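Local coordinates for putative NADH-flavin reductase (Lactobacillus casei ATCC 334, PDB 3H2S) that binds NADPH in a Rossmann-type nucleotide-binding fold and is probably an oxidoreductase that uses this cofactor to reduce flavin or a similar substrate, at the interface of chains A and B. Numbering follows the deposited sequence. Chains: chain A/B, Putative NADH-flavin reductase.

Contact 1: the interface of chains A and B. Residues chain A 80, 83-84, 137; chain B 91, 94, 144, 148.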
ATOM      1  N   TYR A  80      -4.944  10.811   0.117  1.00  8.00           N
ATOM      2  CA  TYR A  80      -4.387   9.517  -0.279  1.00  7.17           C
ATOM      3  C   TYR A  80      -2.866   9.452  -0.117  1.00  8.67           C
ATOM      4  O   TYR A  80      -2.292   8.362  -0.017  1.00  7.42           O
ATOM      5  CB  TYR A  80      -4.790   9.156  -1.719  1.00  7.74           C
ATOM      6  CG  TYR A  80      -4.359  10.183  -2.740  1.00  8.64           C
ATOM      7  CD1 TYR A  80      -3.059  10.206  -3.213  1.00  6.43           C
ATOM      8  CD2 TYR A  80      -5.287  11.043  -3.324  1.00  9.67           C
ATOM      9  CE1 TYR A  80      -2.664  11.126  -4.190  1.00 11.20           C
ATOM     10  CE2 TYR A  80      -4.895  12.012  -4.241  1.00 11.22           C
ATOM     11  CZ  TYR A  80      -3.591  12.045  -4.673  1.00 13.30           C
ATOM     12  OH  TYR A  80      -3.218  12.977  -5.615  1.00 14.95           O
ATOM     13  N   LEU A  83      -1.397   7.474   2.730  1.00  5.94           N
ATOM     14  CA  LEU A  83      -1.279   6.065   2.401  1.00  6.07           C
ATOM     15  C   LEU A  83      -0.132   5.757   1.424  1.00  7.78           C
ATOM     16  O   LEU A  83       0.716   4.903   1.704  1.00  6.97           O
ATOM     17  CB  LEU A  83      -2.607   5.539   1.864  1.00  5.86           C
ATOM     18  CG  LEU A  83      -2.708   4.048   1.517  1.00  6.97           C
ATOM     19  CD1 LEU A  83      -2.341   3.154   2.729  1.00  9.60           C
ATOM     20  CD2 LEU A  83      -4.108   3.739   1.015  1.00  6.74           C
ATOM     21  N   ASP A  84      -0.093   6.469   0.299  1.00  5.32           N
ATOM     22  CA  ASP A  84       0.909   6.224  -0.744  1.00  5.97           C
ATOM     23  C   ASP A  84       2.347   6.392  -0.248  1.00  6.63           C
ATOM     24  O   ASP A  84       3.221   5.608  -0.608  1.00  6.32           O
ATOM     25  CB  ASP A  84       0.658   7.133  -1.961  1.00  7.22           C
ATOM     26  CG  ASP A  84      -0.558   6.700  -2.780  1.00 10.55           C
ATOM     27  OD1 ASP A  84      -1.071   5.566  -2.597  1.00 11.01           O
ATOM     28  OD2 ASP A  84      -1.027   7.521  -3.595  1.00 11.75           O
ATOM     29  N   TYR A 137      -7.497   8.377   5.343  1.00  9.15           N
ATOM     30  CA  TYR A 137      -6.339   7.713   4.750  1.00  8.60           C
ATOM     31  C   TYR A 137      -5.227   7.390   5.746  1.00  7.05           C
ATOM     32  O   TYR A 137      -4.505   6.411   5.565  1.00  7.95           O
ATOM     33  CB  TYR A 137      -5.820   8.494   3.551  1.00 10.22           C
ATOM     34  CG  TYR A 137      -6.579   8.162   2.296  1.00  8.58           C
ATOM     35  CD1 TYR A 137      -7.484   9.073   1.734  1.00  9.90           C
ATOM     36  CD2 TYR A 137      -6.346   6.972   1.634  1.00  8.95           C
ATOM     37  CE1 TYR A 137      -8.149   8.780   0.545  1.00 12.12           C
ATOM     38  CE2 TYR A 137      -6.983   6.679   0.439  1.00 11.21           C
ATOM     39  CZ  TYR A 137      -7.876   7.583  -0.102  1.00 13.41           C
ATOM     40  OH  TYR A 137      -8.465   7.279  -1.300  1.00 16.49           O
TER
ATOM     41  N   SER B  91      -0.691   4.021  -6.597  1.00  7.88           N
ATOM     42  CA  SER B  91      -0.081   5.336  -6.390  1.00  7.29           C
ATOM     43  C   SER B  91       0.084   6.127  -7.689  1.00  8.84           C
ATOM     44  O   SER B  91       0.186   7.354  -7.653  1.00 10.49           O
ATOM     45  CB  SER B  91       1.245   5.225  -5.641  1.00  5.51           C
ATOM     46  OG  SER B  91       2.310   4.882  -6.523  1.00 10.87           O
ATOM     47  N   ARG B  94      -3.614   7.985  -9.238  1.00 12.39           N
ATOM     48  CA  ARG B  94      -4.360   8.987  -8.495  1.00 14.42           C
ATOM     49  C   ARG B  94      -4.796  10.125  -9.415  1.00 18.38           C
ATOM     50  O   ARG B  94      -4.051  10.540 -10.312  1.00 16.98           O
ATOM     51  CB  ARG B  94      -3.523   9.543  -7.340  1.00 12.65           C
ATOM     52  CG  ARG B  94      -3.018   8.470  -6.377  1.00 10.65           C
ATOM     53  CD  ARG B  94      -4.160   7.900  -5.556  1.00 10.91           C
ATOM     54  NE  ARG B  94      -3.661   7.077  -4.466  1.00  8.05           N
ATOM     55  CZ  ARG B  94      -4.406   6.240  -3.752  1.00 11.78           C
ATOM     56  NH1 ARG B  94      -5.705   6.142  -3.979  1.00  9.96           N
ATOM     57  NH2 ARG B  94      -3.842   5.481  -2.831  1.00  9.59           N
ATOM     58  N   PHE B 144      -6.401  -3.909   0.592  1.00  7.74           N
ATOM     59  CA  PHE B 144      -5.809  -2.625   0.215  1.00  7.24           C
ATOM     60  C   PHE B 144      -6.582  -1.943  -0.900  1.00  6.46           C
ATOM     61  O   PHE B 144      -6.744  -0.737  -0.887  1.00  7.24           O
ATOM     62  CB  PHE B 144      -4.358  -2.796  -0.219  1.00  8.02           C
ATOM     63  CG  PHE B 144      -3.800  -1.601  -0.943  1.00 10.10           C
ATOM     64  CD1 PHE B 144      -3.459  -0.445  -0.250  1.00  8.61           C
ATOM     65  CD2 PHE B 144      -3.676  -1.608  -2.330  1.00  8.40           C
ATOM     66  CE1 PHE B 144      -2.985   0.681  -0.933  1.00  8.24           C
ATOM     67  CE2 PHE B 144      -3.126  -0.521  -3.004  1.00  6.91           C
ATOM     68  CZ  PHE B 144      -2.824   0.635  -2.316  1.00  7.74           C
ATOM     69  N   ASN B 148      -9.355   2.357  -1.550  1.00 11.87           N
ATOM     70  CA  ASN B 148      -9.161   3.369  -2.593  1.00 12.94           C
ATOM     71  C   ASN B 148     -10.422   3.662  -3.413  1.00 12.70           C
ATOM     72  O   ASN B 148     -10.620   3.103  -4.495  1.00 13.04           O
ATOM     73  CB  ASN B 148      -8.007   2.953  -3.493  1.00  9.95           C
ATOM     74  CG  ASN B 148      -6.729   2.740  -2.714  1.00 10.75           C
ATOM     75  OD1 ASN B 148      -6.346   1.606  -2.414  1.00 16.69           O
ATOM     76  ND2 ASN B 148      -6.126   3.835  -2.277  1.00  6.87           N
TER
HETATM   77  O   HOH W   1       0.330   9.012  -5.383  1.00 12.39           O
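B:Arg94 reaches across to A:Tyr80 and A:Asp84, and its long chain makes a different contact at almost every atom. CB starts it off over the phenol end of A:Tyr80, 3.6 Å from CE1. CG lies over the same face, above the CE1 side of the ring, and also comes near the carboxylate of A:Asp84. A bend at the second torsion (chi2 -71°) then carries CD over the ring face, 3.7 Å from its centroid, a CH-pi contact offset toward the rim. Here the polar end begins: NE gives a nearly straight hydrogen bond to A:Asp84 OD2 at 2.8 Å. CZ lies under the tyrosine CB, which caps the centre of one guanidinium face, ring and guanidinium being only 23° apart. At the tip, NH2 bonds A:Asp84 OD1, also at 2.8 Å, closing a side-on salt bridge in which both carboxylate oxygens are met on their syn sides. NH1 points away from the carboxylate, toward A:Tyr137, but at 4.0 Å from its phenol OH it is too far for a bond. An arginine suits this place because its methylenes can lie on an aromatic ring while its flat cation pairs with an acid. The two bonds fix the rotation of the carboxylate, which is turned 32° from the guanidinium plane. Water 1 bridges A:Asp84 OD2 and the backbone O of B:Ser91, at 2.7 and 2.8 Å. Beside this polar pair, A:Leu83 CD2 rests 3.8 Å from B:Phe144 CE1, a branched aliphatic tip against an aromatic rim. The patch sits where A helix 80-91 faces the loop residue B:Arg94, just beyond B helix 80-92, and the end of B helix 132-146.

Contact 2: the interface of chains A and B. Residues chain A 94, 144, 147-148; chain B 80, 83, 137.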
ATOM      1  N   ARG A  94      11.776  -4.045   2.578  1.00 12.23           N
ATOM      2  CA  ARG A  94      11.647  -5.496   2.568  1.00 13.14           C
ATOM      3  C   ARG A  94      13.009  -6.156   2.783  1.00 17.90           C
ATOM      4  O   ARG A  94      13.998  -5.741   2.201  1.00 17.97           O
ATOM      5  CB  ARG A  94      11.031  -5.957   1.245  1.00  9.19           C
ATOM      6  CG  ARG A  94       9.679  -5.286   0.970  1.00 11.25           C
ATOM      7  CD  ARG A  94       8.619  -5.776   1.954  1.00  9.40           C
ATOM      8  NE  ARG A  94       7.295  -5.282   1.569  1.00  8.30           N
ATOM      9  CZ  ARG A  94       6.192  -5.450   2.281  1.00  8.97           C
ATOM     10  NH1 ARG A  94       6.252  -6.078   3.450  1.00 11.06           N
ATOM     11  NH2 ARG A  94       5.044  -4.929   1.857  1.00  9.35           N
ATOM     12  N   PHE A 144      -2.849  -0.565   6.933  1.00  5.69           N
ATOM     13  CA  PHE A 144      -1.860  -1.086   5.981  1.00  7.87           C
ATOM     14  C   PHE A 144      -0.597  -1.562   6.694  1.00  8.06           C
ATOM     15  O   PHE A 144      -0.041  -2.607   6.369  1.00  7.64           O
ATOM     16  CB  PHE A 144      -1.474  -0.028   4.950  1.00  8.05           C
ATOM     17  CG  PHE A 144      -0.226  -0.367   4.195  1.00 10.19           C
ATOM     18  CD1 PHE A 144      -0.255  -1.293   3.169  1.00  8.22           C
ATOM     19  CD2 PHE A 144       0.995   0.223   4.530  1.00 13.09           C
ATOM     20  CE1 PHE A 144       0.914  -1.671   2.506  1.00  8.02           C
ATOM     21  CE2 PHE A 144       2.151  -0.090   3.829  1.00  9.56           C
ATOM     22  CZ  PHE A 144       2.119  -1.061   2.839  1.00 11.59           C
HETATM   23  N   MSE A 147      -0.450  -5.074   7.973  1.00 10.96           N
HETATM   24  CA  MSE A 147      -0.352  -6.135   6.966  1.00 12.31           C
HETATM   25  C   MSE A 147       1.089  -6.621   6.799  1.00 13.52           C
HETATM   26  O   MSE A 147       1.365  -7.545   6.015  1.00 12.77           O
HETATM   27  CB  MSE A 147      -0.859  -5.632   5.615  1.00 12.31           C
HETATM   28  CG  MSE A 147      -2.303  -5.193   5.614  1.00 12.60           C
HETATM   29 SE   MSE A 147      -2.760  -4.387   3.894  1.00 19.79          SE
HETATM   30  CE  MSE A 147      -4.674  -4.313   4.139  1.00 18.72           C
ATOM     31  N   ASN A 148       2.012  -5.966   7.498  1.00 11.99           N
ATOM     32  CA  ASN A 148       3.431  -6.174   7.257  1.00  9.83           C
ATOM     33  C   ASN A 148       4.171  -6.690   8.485  1.00 10.83           C
ATOM     34  O   ASN A 148       4.773  -5.921   9.219  1.00 12.92           O
ATOM     35  CB  ASN A 148       4.060  -4.885   6.705  1.00  8.40           C
ATOM     36  CG  ASN A 148       3.362  -4.401   5.455  1.00 10.63           C
ATOM     37  OD1 ASN A 148       2.497  -3.512   5.514  1.00 15.06           O
ATOM     38  ND2 ASN A 148       3.578  -5.119   4.351  1.00  5.81           N
TER
ATOM     39  N   TYR B  80       5.184 -10.769  -0.296  1.00  8.02           N
ATOM     40  CA  TYR B  80       4.899  -9.332  -0.100  1.00  8.80           C
ATOM     41  C   TYR B  80       4.796  -8.551  -1.416  1.00  9.94           C
ATOM     42  O   TYR B  80       4.204  -7.468  -1.462  1.00  8.60           O
ATOM     43  CB  TYR B  80       5.920  -8.665   0.830  1.00  9.80           C
ATOM     44  CG  TYR B  80       7.351  -8.801   0.363  1.00  9.29           C
ATOM     45  CD1 TYR B  80       7.840  -8.022  -0.682  1.00  8.84           C
ATOM     46  CD2 TYR B  80       8.232  -9.675   1.004  1.00  9.04           C
ATOM     47  CE1 TYR B  80       9.161  -8.125  -1.088  1.00 15.38           C
ATOM     48  CE2 TYR B  80       9.551  -9.796   0.585  1.00 12.56           C
ATOM     49  CZ  TYR B  80      10.003  -9.028  -0.469  1.00 14.52           C
ATOM     50  OH  TYR B  80      11.316  -9.144  -0.890  1.00 13.26           O
ATOM     51  N   LEU B  83       1.441  -7.436  -2.749  1.00  7.72           N
ATOM     52  CA  LEU B  83       0.988  -6.182  -2.167  1.00  6.43           C
ATOM     53  C   LEU B  83       1.766  -4.987  -2.717  1.00  6.83           C
ATOM     54  O   LEU B  83       1.166  -3.995  -3.159  1.00  7.09           O
ATOM     55  CB  LEU B  83       1.097  -6.245  -0.645  1.00  5.70           C
ATOM     56  CG  LEU B  83       0.565  -5.049   0.160  1.00  5.39           C
ATOM     57  CD1 LEU B  83      -0.937  -4.821  -0.113  1.00  8.07           C
ATOM     58  CD2 LEU B  83       0.801  -5.315   1.646  1.00  8.09           C
ATOM     59  N   TYR B 137      -0.701 -12.392   1.333  1.00  6.65           N
ATOM     60  CA  TYR B 137      -0.455 -11.080   0.762  1.00  7.14           C
ATOM     61  C   TYR B 137      -1.418 -10.693  -0.341  1.00  5.74           C
ATOM     62  O   TYR B 137      -1.709  -9.509  -0.516  1.00  7.41           O
ATOM     63  CB  TYR B 137       0.995 -10.948   0.328  1.00  8.81           C
ATOM     64  CG  TYR B 137       1.889 -10.531   1.461  1.00  6.25           C
ATOM     65  CD1 TYR B 137       2.735 -11.455   2.085  1.00  7.69           C
ATOM     66  CD2 TYR B 137       1.811  -9.241   1.985  1.00  6.90           C
ATOM     67  CE1 TYR B 137       3.552 -11.080   3.134  1.00 12.92           C
ATOM     68  CE2 TYR B 137       2.614  -8.859   3.055  1.00 13.09           C
ATOM     69  CZ  TYR B 137       3.515  -9.766   3.593  1.00 13.80           C
ATOM     70  OH  TYR B 137       4.342  -9.378   4.628  1.00 16.44           O
TER
HETATM   71  O   HOH W   2       2.495  -9.722   6.906  1.00 13.90           O
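A:Phe144 and B:Leu83 form the apolar centre, the aromatic CE1 lying 3.7 Å from the leucine CD2. The leucine points its CG away from its own backbone N (chi1 -176°), which sends the methyl-bearing end across the boundary. Its branched tip suits the spot because CD2 can touch the phenyl rim and still reach the amide of A:Asn148, whose ND2 is 3.9 Å away. Within its own chain, that asparagine sets OD1 over one face of the A:Phe144 ring, toward its rim. Next outward comes A:Arg94, which runs past B:Tyr80 in the opposite direction. Its CD lies over the phenol face, 3.7 Å from the ring centroid, while CB and CG follow the CE1 side. Beyond CD the guanidinium is nearly parallel to the ring, 14° apart, and the tyrosine CB covers the middle of one of its faces at 3.5 Å from CZ. The pair thus combines aliphatic packing with a flat cation laid face-on against the CB of the tyrosine. Replacing A:Arg94 with an alanine would probably leave the face of B:Tyr80 without its methylene cover and its CB without the guanidinium, opening a gap beside the ring. B:Tyr137 marks the polar rim. Its own ring face is packed by the CA of B:Tyr80, so helix 80-92 backs the ring carried by helix 132-146, while the backbone O of selenomethionine A:Met147 comes obliquely over the rim at CE2, 3.5 Å away. A tyrosine fits here since its ring can pack while its hydroxyl meets an ordered water. Water 2 completes the bridge, 2.6 Å from A:Met147 O and 3.0 Å from the phenolic OH of B:Tyr137.

Contact 1 and contact 2 are related by the two-fold symmetry of the interface, with the chains exchanged, and the centres of their C-alpha atoms lie about 14 Å apart. Positions 80, 83, 94, 137, 144 and 148 appear in both, so each chain offers the helix beginning at residue 80, the helix beginning at residue 132 and the loops that follow them, once in each role. Such reciprocal use lets one small set of residues fasten the pair twice. The repeated, complementary packing is consistent with a dimer, although the structure alone does not show that it is the form in solution.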